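Local coordinates for penicillin-binding protein 2B (Streptococcus pneumoniae, PDB 2WAD) that probably acts as a peptidoglycan transpeptidase that forms peptide cross-links between glycan strands in peripheral cell-wall synthesis, and binds penicillin, at residues Ala636-Val649 and Ile665-Met679. Residues are numbered along the deposited sequence; the frame is centred on the assembly and turned at random.
Sequences AYAPTENPQIAVAV and IARDIINLYNQHHPM. Unlike the reference sequence in segment 636-649: Thr640 (reference Ser), Glu641 (reference Asp). Unlike the reference sequence in segment 665-679: Asn674 (reference Gln), Gln675 (reference Lys), His676 (reference Tyr). With ZN (zinc ion), chain F.
Ala638 O accepts from Gln644 N at 2.8 Å and Ile645 N at 3.1 Å, and Met679 SD lies 4.1 Å from it across the contact. The two bonds to one carbonyl mark a classic beta bulge, with Gln644 and Ile645 set against a single residue. No direct hydrogen bond joins 636-649 to 665-679. Water 1 donates to Gln644 O and bonds Tyr673 OH. Water 2 donates to Gln644 OE1 at 2.6 Å and meets His677 NE2 in the plane of its ring. Gln644 NE2 donates to Asn642 O. Met679 runs past Gln644 in the opposite direction. Its SD lies 3.7 Å from Gln644 CB, near Pro639 CD and at the edge of the Tyr673 ring. Met679 N donates to Asn674 OD1, nearly in line with the C=O (C=O...N 174°). Strands 634-638 and 645-650 form a hairpin in the antiparallel sheet of the transpeptidase domain, and C-terminal helix 661-676 packs on one face of it. With CG1 anti to the backbone N (chi1 179°), Ile645 sends CD1 to Tyr673 CB at 3.7 Å. Ile670 CD1 touches both Ala636 CB and Val647 CG1, while its CG2 meets Ala638 CB at 3.8 Å. Val649 CG2 sits over the backbone of Ala666, 3.9 Å from its N.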
loop_
_atom_site.group_PDB
_atom_site.type_symbol
_atom_site.label_atom_id
_atom_site.label_comp_id
_atom_site.label_asym_id
_atom_site.label_seq_id
_atom_site.Cartn_x
_atom_site.Cartn_y
_atom_site.Cartn_z
ATOM N N ALA A 636 19.013 -12.043 2.363
ATOM C CA ALA A 636 20.163 -11.934 3.258
ATOM C C ALA A 636 19.764 -11.226 4.547
ATOM O O ALA A 636 18.810 -10.451 4.559
ATOM C CB ALA A 636 21.298 -11.130 2.565
ATOM N N TYR A 637 20.516 -11.447 5.621
ATOM C CA TYR A 637 20.428 -10.589 6.808
ATOM C C TYR A 637 21.807 -10.343 7.421
ATOM O O TYR A 637 22.780 -11.008 7.055
ATOM C CB TYR A 637 19.476 -11.176 7.853
ATOM C CG TYR A 637 19.854 -12.563 8.331
ATOM C CD1 TYR A 637 20.801 -12.755 9.332
ATOM C CD2 TYR A 637 19.283 -13.694 7.745
ATOM C CE1 TYR A 637 21.155 -14.051 9.753
ATOM C CE2 TYR A 637 19.603 -14.974 8.176
ATOM C CZ TYR A 637 20.555 -15.147 9.165
ATOM O OH TYR A 637 20.877 -16.436 9.549
ATOM N N ALA A 638 21.880 -9.391 8.349
ATOM C CA ALA A 638 23.145 -8.936 8.924
ATOM C C ALA A 638 22.880 -7.951 10.058
ATOM O O ALA A 638 21.859 -7.270 10.081
ATOM C CB ALA A 638 24.023 -8.249 7.846
ATOM N N PRO A 639 23.821 -7.847 11.003
ATOM C CA PRO A 639 24.958 -8.753 11.021
ATOM C C PRO A 639 24.580 -10.161 11.470
ATOM O O PRO A 639 23.603 -10.355 12.199
ATOM C CB PRO A 639 25.935 -8.102 12.008
ATOM C CG PRO A 639 25.283 -6.881 12.542
ATOM C CD PRO A 639 24.040 -6.598 11.757
ATOM N N THR A 640 25.319 -11.156 10.998
ATOM C CA THR A 640 24.981 -12.529 11.330
ATOM C C THR A 640 24.589 -12.667 12.804
ATOM O O THR A 640 23.561 -13.257 13.124
ATOM C CB THR A 640 26.143 -13.465 10.980
ATOM O OG1 THR A 640 26.340 -13.441 9.560
ATOM C CG2 THR A 640 25.875 -14.893 11.438
ATOM N N GLU A 641 25.390 -12.119 13.712
ATOM C CA GLU A 641 25.241 -12.500 15.114
ATOM C C GLU A 641 24.110 -11.737 15.799
ATOM O O GLU A 641 23.635 -12.130 16.860
ATOM C CB GLU A 641 26.560 -12.308 15.868
ATOM C CG GLU A 641 27.769 -13.030 15.265
ATOM C CD GLU A 641 27.983 -14.428 15.826
ATOM O OE1 GLU A 641 27.899 -14.595 17.064
ATOM O OE2 GLU A 641 28.249 -15.366 15.040
ATOM N N ASN A 642 23.676 -10.633 15.205
ATOM C CA ASN A 642 22.655 -9.817 15.846
ATOM C C ASN A 642 21.883 -9.008 14.802
ATOM O O ASN A 642 22.111 -7.812 14.657
ATOM C CB ASN A 642 23.308 -8.884 16.873
ATOM C CG ASN A 642 22.307 -7.959 17.533
ATOM O OD1 ASN A 642 21.165 -8.341 17.783
ATOM N ND2 ASN A 642 22.730 -6.738 17.823
ATOM N N PRO A 643 20.956 -9.662 14.087
ATOM C CA PRO A 643 20.487 -9.089 12.842
ATOM C C PRO A 643 19.722 -7.773 12.978
ATOM O O PRO A 643 18.791 -7.637 13.784
ATOM C CB PRO A 643 19.625 -10.202 12.250
ATOM C CG PRO A 643 20.185 -11.479 12.851
ATOM C CD PRO A 643 20.503 -11.057 14.260
ATOM N N GLN A 644 20.091 -6.804 12.151
ATOM C CA GLN A 644 19.450 -5.494 12.223
ATOM C C GLN A 644 18.852 -5.086 10.882
ATOM O O GLN A 644 18.116 -4.104 10.771
ATOM C CB GLN A 644 20.451 -4.462 12.747
ATOM C CG GLN A 644 20.586 -4.525 14.270
ATOM C CD GLN A 644 21.931 -4.000 14.742
ATOM O OE1 GLN A 644 22.245 -2.819 14.559
ATOM N NE2 GLN A 644 22.745 -4.884 15.330
ATOM N N ILE A 645 19.146 -5.878 9.861
ATOM C CA ILE A 645 18.522 -5.698 8.552
ATOM C C ILE A 645 18.348 -7.062 7.871
ATOM O O ILE A 645 19.220 -7.935 7.934
ATOM C CB ILE A 645 19.360 -4.737 7.664
ATOM C CG1 ILE A 645 18.717 -4.566 6.293
ATOM C CG2 ILE A 645 20.790 -5.273 7.504
ATOM C CD1 ILE A 645 19.244 -3.403 5.450
ATOM N N ALA A 646 17.217 -7.238 7.200
ATOM C CA ALA A 646 16.956 -8.421 6.371
ATOM C C ALA A 646 16.518 -7.868 5.031
ATOM O O ALA A 646 15.750 -6.910 5.018
ATOM C CB ALA A 646 15.824 -9.222 6.976
ATOM N N VAL A 647 16.990 -8.440 3.925
ATOM C CA VAL A 647 16.713 -7.863 2.615
ATOM C C VAL A 647 16.347 -8.944 1.594
ATOM O O VAL A 647 16.922 -10.024 1.627
ATOM C CB VAL A 647 17.909 -7.026 2.104
ATOM C CG1 VAL A 647 19.143 -7.915 1.901
ATOM C CG2 VAL A 647 17.544 -6.324 0.777
ATOM N N ALA A 648 15.401 -8.647 0.694
ATOM C CA ALA A 648 15.074 -9.500 -0.430
ATOM C C ALA A 648 15.290 -8.752 -1.721
ATOM O O ALA A 648 14.850 -7.614 -1.882
ATOM C CB ALA A 648 13.604 -9.940 -0.402
ATOM N N VAL A 649 15.871 -9.450 -2.683
ATOM C CA VAL A 649 16.139 -8.836 -3.971
ATOM C C VAL A 649 15.555 -9.768 -5.002
ATOM O O VAL A 649 15.810 -10.967 -4.961
ATOM C CB VAL A 649 17.660 -8.621 -4.232
ATOM C CG1 VAL A 649 17.863 -8.211 -5.708
ATOM C CG2 VAL A 649 18.219 -7.563 -3.259
ATOM N N ILE A 665 23.760 -7.115 -5.208
ATOM C CA ILE A 665 22.787 -6.071 -4.877
ATOM C C ILE A 665 22.410 -6.126 -3.397
ATOM O O ILE A 665 22.484 -5.111 -2.708
ATOM C CB ILE A 665 21.528 -6.128 -5.769
ATOM C CG1 ILE A 665 21.915 -5.882 -7.233
ATOM C CG2 ILE A 665 20.513 -5.082 -5.314
ATOM C CD1 ILE A 665 20.864 -6.367 -8.230
ATOM N N ALA A 666 22.062 -7.317 -2.908
ATOM C CA ALA A 666 21.740 -7.532 -1.490
ATOM C C ALA A 666 22.858 -7.022 -0.565
ATOM O O ALA A 666 22.626 -6.331 0.426
ATOM C CB ALA A 666 21.458 -9.046 -1.229
ATOM N N ARG A 667 24.088 -7.393 -0.877
ATOM C CA ARG A 667 25.254 -6.959 -0.107
ATOM C C ARG A 667 25.382 -5.448 -0.119
ATOM O O ARG A 667 25.650 -4.820 0.906
ATOM C CB ARG A 667 26.482 -7.565 -0.795
ATOM C CG ARG A 667 27.828 -7.097 -0.224
ATOM C CD ARG A 667 28.919 -7.477 -1.211
ATOM N NE ARG A 667 28.850 -6.601 -2.385
ATOM C CZ ARG A 667 29.245 -6.959 -3.598
ATOM N NH1 ARG A 667 29.706 -8.189 -3.787
ATOM N NH2 ARG A 667 29.172 -6.096 -4.611
ATOM N N ASP A 668 25.238 -4.852 -1.299
ATOM C CA ASP A 668 25.476 -3.422 -1.412
ATOM C C ASP A 668 24.366 -2.645 -0.710
ATOM O O ASP A 668 24.607 -1.522 -0.261
ATOM C CB ASP A 668 25.532 -2.975 -2.868
ATOM C CG ASP A 668 26.818 -3.378 -3.570
ATOM O OD1 ASP A 668 26.883 -3.153 -4.791
ATOM O OD2 ASP A 668 27.740 -3.935 -2.945
ATOM N N ILE A 669 23.153 -3.196 -0.674
ATOM C CA ILE A 669 22.097 -2.573 0.123
ATOM C C ILE A 669 22.429 -2.677 1.605
ATOM O O ILE A 669 22.202 -1.731 2.360
ATOM C CB ILE A 669 20.684 -3.156 -0.131
ATOM C CG1 ILE A 669 20.190 -2.786 -1.534
ATOM C CG2 ILE A 669 19.682 -2.641 0.918
ATOM C CD1 ILE A 669 19.032 -3.656 -2.050
ATOM N N ILE A 670 22.952 -3.825 2.024
ATOM C CA ILE A 670 23.344 -3.973 3.420
ATOM C C ILE A 670 24.465 -2.994 3.788
ATOM O O ILE A 670 24.399 -2.349 4.841
ATOM C CB ILE A 670 23.645 -5.449 3.791
ATOM C CG1 ILE A 670 22.325 -6.238 3.755
ATOM C CG2 ILE A 670 24.266 -5.580 5.198
ATOM C CD1 ILE A 670 22.446 -7.683 4.109
ATOM N N ASN A 671 25.486 -2.878 2.941
ATOM C CA ASN A 671 26.595 -1.958 3.218
ATOM C C ASN A 671 26.047 -0.535 3.235
ATOM O O ASN A 671 26.461 0.277 4.052
ATOM C CB ASN A 671 27.670 -2.013 2.125
ATOM C CG ASN A 671 28.577 -3.216 2.231
ATOM O OD1 ASN A 671 28.672 -3.843 3.277
ATOM N ND2 ASN A 671 29.312 -3.499 1.151
ATOM N N LEU A 672 25.131 -0.213 2.324
ATOM C CA LEU A 672 24.580 1.149 2.289
ATOM C C LEU A 672 23.930 1.470 3.619
ATOM O O LEU A 672 24.134 2.542 4.190
ATOM C CB LEU A 672 23.586 1.344 1.151
ATOM C CG LEU A 672 24.177 1.686 -0.223
ATOM C CD1 LEU A 672 23.183 1.470 -1.364
ATOM C CD2 LEU A 672 24.780 3.103 -0.278
ATOM N N TYR A 673 23.161 0.513 4.129
ATOM C CA TYR A 673 22.497 0.686 5.415
ATOM C C TYR A 673 23.449 0.836 6.593
ATOM O O TYR A 673 23.211 1.663 7.482
ATOM C CB TYR A 673 21.556 -0.482 5.706
ATOM C CG TYR A 673 20.693 -0.212 6.916
ATOM C CD1 TYR A 673 19.722 0.784 6.891
ATOM C CD2 TYR A 673 20.860 -0.935 8.090
ATOM C CE1 TYR A 673 18.932 1.052 8.012
ATOM C CE2 TYR A 673 20.060 -0.701 9.192
ATOM C CZ TYR A 673 19.096 0.294 9.148
ATOM O OH TYR A 673 18.321 0.549 10.249
ATOM N N ASN A 674 24.487 0.004 6.618
ATOM C CA ASN A 674 25.518 0.068 7.656
ATOM C C ASN A 674 26.247 1.410 7.734
ATOM O O ASN A 674 26.478 1.929 8.812
ATOM C CB ASN A 674 26.553 -1.048 7.513
ATOM C CG ASN A 674 27.413 -1.176 8.759
ATOM O OD1 ASN A 674 26.904 -1.077 9.877
ATOM N ND2 ASN A 674 28.716 -1.378 8.578
ATOM N N GLN A 675 26.603 1.965 6.583
ATOM C CA GLN A 675 27.061 3.344 6.489
ATOM C C GLN A 675 26.055 4.280 7.170
ATOM O O GLN A 675 26.417 5.105 8.004
ATOM C CB GLN A 675 27.168 3.700 5.001
ATOM C CG GLN A 675 28.313 4.611 4.638
ATOM C CD GLN A 675 28.500 4.758 3.135
ATOM O OE1 GLN A 675 28.336 3.794 2.382
ATOM N NE2 GLN A 675 28.855 5.966 2.697
ATOM N N HIS A 676 24.780 4.140 6.816
ATOM C CA HIS A 676 23.738 5.091 7.203
ATOM C C HIS A 676 23.269 4.948 8.658
ATOM O O HIS A 676 22.837 5.910 9.281
ATOM C CB HIS A 676 22.564 4.989 6.227
ATOM C CG HIS A 676 21.331 5.687 6.702
ATOM N ND1 HIS A 676 21.089 7.024 6.455
ATOM C CD2 HIS A 676 20.279 5.238 7.427
ATOM C CE1 HIS A 676 19.935 7.364 7.000
ATOM N NE2 HIS A 676 19.422 6.301 7.594
ATOM N N HIS A 677 23.426 3.750 9.208
ATOM C CA HIS A 677 22.961 3.399 10.545
ATOM C C HIS A 677 23.908 2.299 11.018
ATOM O O HIS A 677 23.585 1.112 10.920
ATOM C CB HIS A 677 21.516 2.880 10.446
ATOM C CG HIS A 677 21.030 2.159 11.663
ATOM N ND1 HIS A 677 20.223 2.751 12.613
ATOM C CD2 HIS A 677 21.210 0.878 12.068
ATOM C CE1 HIS A 677 19.942 1.872 13.557
ATOM N NE2 HIS A 677 20.532 0.729 13.253
ATOM N N PRO A 678 25.113 2.688 11.477
ATOM C CA PRO A 678 26.143 1.710 11.799
ATOM C C PRO A 678 25.593 0.563 12.635
ATOM O O PRO A 678 24.827 0.801 13.569
ATOM C CB PRO A 678 27.152 2.539 12.599
ATOM C CG PRO A 678 27.092 3.884 11.909
ATOM C CD PRO A 678 25.628 4.071 11.561
ATOM N N MET A 679 25.977 -0.665 12.299
ATOM C CA MET A 679 25.487 -1.839 13.016
ATOM C C MET A 679 26.559 -2.589 13.812
ATOM O O MET A 679 26.351 -2.883 14.986
ATOM C CB MET A 679 24.733 -2.790 12.079
ATOM C CG MET A 679 23.574 -2.151 11.338
ATOM S SD MET A 679 22.835 -3.303 10.173
ATOM C CE MET A 679 24.144 -3.512 8.965
HETATM ZN ZN ZN F . 22.648 8.021 4.943
HETATM O O HOH W 1 18.016 -1.581 11.956
HETATM O O HOH W 2 20.225 -1.216 14.811
#